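PDB 5IZD: D-glyceraldehyde dehydrogenase (NADP(+)), which oxidises D-glyceraldehyde to (R)-glycerate with NADP+ as electron acceptor in the non-phosphorylated Entner-Doudoroff pathway of Thermoplasma acidophilum. Local coordinates for residues K243-L248 and A456-K461. Numbering follows the deposited sequence.
Sequences KLILEL and AGEGSK
Ile245 meets Ala456 and Glu458 where the loop that follows strand 454-455 leaves the side of strand 243-247, on its way to helix 460-465, in the Rossmann-type NADP-binding domain of this aldehyde dehydrogenase. The direct contacts are van der Waals, carbon to carbon and carbon to carbonyl oxygen. Ile245 CG2 lies anti to the backbone N (CG1 has chi1 -57°) and touches both Gly457 O and Glu458 CG, each at 3.7 Å. Ala456 CB rests 3.7 Å from Leu244 O and 4.3 Å from Ile245 CG1. Glu466 and Tyr467 also pack on Ile245.

No direct hydrogen bond joins the segments; two waters bridge them. One donates to Leu246 O and to Ala456 O. The neighbouring backbone pairing of Leu246 with Gln455 belongs to the short antiparallel strand 454-455.

The polar ends have further partners. Glu458 OE1 forms a salt bridge with Lys158, and Lys243 NZ one with Glu466. Glu247, the predicted proton acceptor, accepts a hydrogen bond from Gly249 N at OE1. Glu247 OE2 and Glu458 OE2 stand 5.0 Å apart. The second water links the two side chains. It donates to Glu247 OE2 at 3.0 Å. Its other bond goes to Glu458 OE2, at 2.8 Å.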
ATOM      1  N   LYS A 243      19.759  -0.778 -12.756  1.00 30.12           N
ATOM      2  CA  LYS A 243      19.225  -0.352 -11.512  1.00 30.27           C
ATOM      3  C   LYS A 243      20.287  -0.542 -10.424  1.00 29.88           C
ATOM      4  O   LYS A 243      20.942  -1.626 -10.325  1.00 29.56           O
ATOM      5  CB  LYS A 243      17.947  -1.151 -11.223  1.00 31.17           C
ATOM      6  CG  LYS A 243      17.394  -1.157  -9.794  1.00 31.89           C
ATOM      7  CD  LYS A 243      17.127   0.185  -9.274  1.00 32.52           C
ATOM      8  CE  LYS A 243      16.623   0.100  -7.837  1.00 33.11           C
ATOM      9  NZ  LYS A 243      15.258  -0.426  -7.743  1.00 33.26           N
ATOM     10  N   LEU A 244      20.511   0.527  -9.650  1.00 29.11           N
ATOM     11  CA  LEU A 244      21.532   0.528  -8.588  1.00 28.79           C
ATOM     12  C   LEU A 244      20.923   0.494  -7.185  1.00 28.15           C
ATOM     13  O   LEU A 244      19.950   1.264  -6.860  1.00 27.48           O
ATOM     14  CB  LEU A 244      22.415   1.742  -8.753  1.00 29.27           C
ATOM     15  CG  LEU A 244      23.227   1.759 -10.063  1.00 30.03           C
ATOM     16  CD1 LEU A 244      24.262   2.874 -10.036  1.00 30.79           C
ATOM     17  CD2 LEU A 244      23.935   0.464 -10.398  1.00 30.32           C
ATOM     18  N   ILE A 245      21.428  -0.431  -6.359  1.00 27.55           N
ATOM     19  CA  ILE A 245      21.151  -0.439  -4.920  1.00 27.23           C
ATOM     20  C   ILE A 245      22.527  -0.405  -4.293  1.00 27.41           C
ATOM     21  O   ILE A 245      23.286  -1.408  -4.437  1.00 27.33           O
ATOM     22  CB  ILE A 245      20.404  -1.683  -4.439  1.00 27.32           C
ATOM     23  CG1 ILE A 245      19.055  -1.904  -5.168  1.00 27.29           C
ATOM     24  CG2 ILE A 245      20.218  -1.611  -2.912  1.00 27.29           C
ATOM     25  CD1 ILE A 245      18.450  -3.301  -4.946  1.00 27.50           C
ATOM     26  N   LEU A 246      22.902   0.749  -3.744  1.00 27.29           N
ATOM     27  CA  LEU A 246      24.256   1.021  -3.249  1.00 27.84           C
ATOM     28  C   LEU A 246      24.134   1.578  -1.852  1.00 28.23           C
ATOM     29  O   LEU A 246      23.398   2.587  -1.631  1.00 27.55           O
ATOM     30  CB  LEU A 246      24.991   2.092  -4.056  1.00 28.01           C
ATOM     31  CG  LEU A 246      25.089   1.910  -5.563  1.00 28.29           C
ATOM     32  CD1 LEU A 246      25.763   3.125  -6.199  1.00 28.68           C
ATOM     33  CD2 LEU A 246      25.803   0.625  -5.889  1.00 28.42           C
ATOM     34  N   GLU A 247      24.904   1.000  -0.947  1.00 28.80           N
ATOM     35  CA  GLU A 247      25.029   1.495   0.399  1.00 29.67           C
ATOM     36  C   GLU A 247      26.499   1.702   0.760  1.00 29.52           C
ATOM     37  O   GLU A 247      27.263   0.735   0.736  1.00 29.48           O
ATOM     38  CB  GLU A 247      24.340   0.526   1.349  1.00 30.89           C
ATOM     39  CG  GLU A 247      24.141   1.151   2.747  1.00 32.32           C
ATOM     40  CD  GLU A 247      25.111   0.667   3.806  1.00 33.24           C
ATOM     41  OE1 GLU A 247      26.131   1.351   4.051  1.00 34.56           O
ATOM     42  OE2 GLU A 247      24.840  -0.417   4.408  1.00 34.34           O
ATOM     43  N   LEU A 248      26.873   2.969   1.040  1.00 29.05           N
ATOM     44  CA  LEU A 248      28.227   3.444   0.971  1.00 29.47           C
ATOM     45  C   LEU A 248      28.768   3.943   2.337  1.00 29.69           C
ATOM     46  O   LEU A 248      29.663   4.777   2.380  1.00 29.51           O
ATOM     47  CB  LEU A 248      28.407   4.485  -0.134  1.00 29.51           C
ATOM     48  CG  LEU A 248      27.887   4.050  -1.488  1.00 29.72           C
ATOM     49  CD1 LEU A 248      28.040   5.156  -2.538  1.00 30.03           C
ATOM     50  CD2 LEU A 248      28.570   2.798  -1.967  1.00 29.94           C
ATOM     51  N   ALA A 456      18.946   3.951  -3.471  1.00 27.88           N
ATOM     52  CA  ALA A 456      17.873   3.107  -3.060  1.00 27.86           C
ATOM     53  C   ALA A 456      18.089   2.669  -1.602  1.00 28.35           C
ATOM     54  O   ALA A 456      18.579   3.462  -0.813  1.00 28.62           O
ATOM     55  CB  ALA A 456      17.702   1.968  -4.020  1.00 27.63           C
ATOM     56  N   GLY A 457      17.738   1.439  -1.233  1.00 28.57           N
ATOM     57  CA  GLY A 457      17.871   0.970   0.136  1.00 28.99           C
ATOM     58  C   GLY A 457      17.547  -0.515   0.184  1.00 29.48           C
ATOM     59  O   GLY A 457      17.169  -1.079  -0.850  1.00 29.38           O
ATOM     60  N   GLU A 458      17.674  -1.100   1.377  1.00 29.63           N
ATOM     61  CA  GLU A 458      17.464  -2.524   1.650  1.00 30.12           C
ATOM     62  C   GLU A 458      16.688  -2.797   2.938  1.00 29.74           C
ATOM     63  O   GLU A 458      16.861  -2.125   3.944  1.00 29.90           O
ATOM     64  CB  GLU A 458      18.809  -3.224   1.734  1.00 30.67           C
ATOM     65  CG  GLU A 458      19.598  -3.125   0.456  1.00 31.60           C
ATOM     66  CD  GLU A 458      21.056  -3.621   0.610  1.00 33.15           C
ATOM     67  OE1 GLU A 458      21.459  -4.711   0.058  1.00 33.05           O
ATOM     68  OE2 GLU A 458      21.783  -2.867   1.312  1.00 34.41           O
ATOM     69  N   GLY A 459      15.839  -3.795   2.901  1.00 29.39           N
ATOM     70  CA  GLY A 459      14.982  -4.089   3.987  1.00 29.55           C
ATOM     71  C   GLY A 459      13.630  -3.448   3.853  1.00 29.53           C
ATOM     72  O   GLY A 459      13.449  -2.441   3.168  1.00 29.86           O
ATOM     73  N   SER A 460      12.674  -4.007   4.571  1.00 29.68           N
ATOM     74  CA  SER A 460      11.262  -3.636   4.479  1.00 29.84           C
ATOM     75  C   SER A 460      10.631  -4.051   3.159  1.00 29.61           C
ATOM     76  O   SER A 460      11.277  -4.490   2.228  1.00 28.96           O
ATOM     77  CB  SER A 460      11.014  -2.124   4.765  1.00 29.97           C
ATOM     78  OG  SER A 460      11.074  -1.306   3.585  1.00 30.05           O
ATOM     79  N   LYS A 461       9.321  -3.888   3.097  1.00 29.92           N
ATOM     80  CA  LYS A 461       8.587  -3.978   1.824  1.00 30.17           C
ATOM     81  C   LYS A 461       9.278  -3.195   0.704  1.00 29.22           C
ATOM     82  O   LYS A 461       9.375  -3.664  -0.426  1.00 28.81           O
ATOM     83  CB  LYS A 461       7.161  -3.399   2.016  1.00 31.25           C
ATOM     84  CG  LYS A 461       6.209  -3.517   0.807  1.00 32.20           C
ATOM     85  CD  LYS A 461       4.828  -2.824   1.031  1.00 33.39           C
ATOM     86  CE  LYS A 461       4.936  -1.631   1.968  1.00 34.33           C
ATOM     87  NZ  LYS A 461       3.635  -0.882   2.183  1.00 36.22           N
TER
HETATM   88  O   HOH W   1      21.497   3.397   0.393  1.00 39.76           O
HETATM   89  O   HOH W   2      23.866  -2.954   3.183  1.00 38.95           O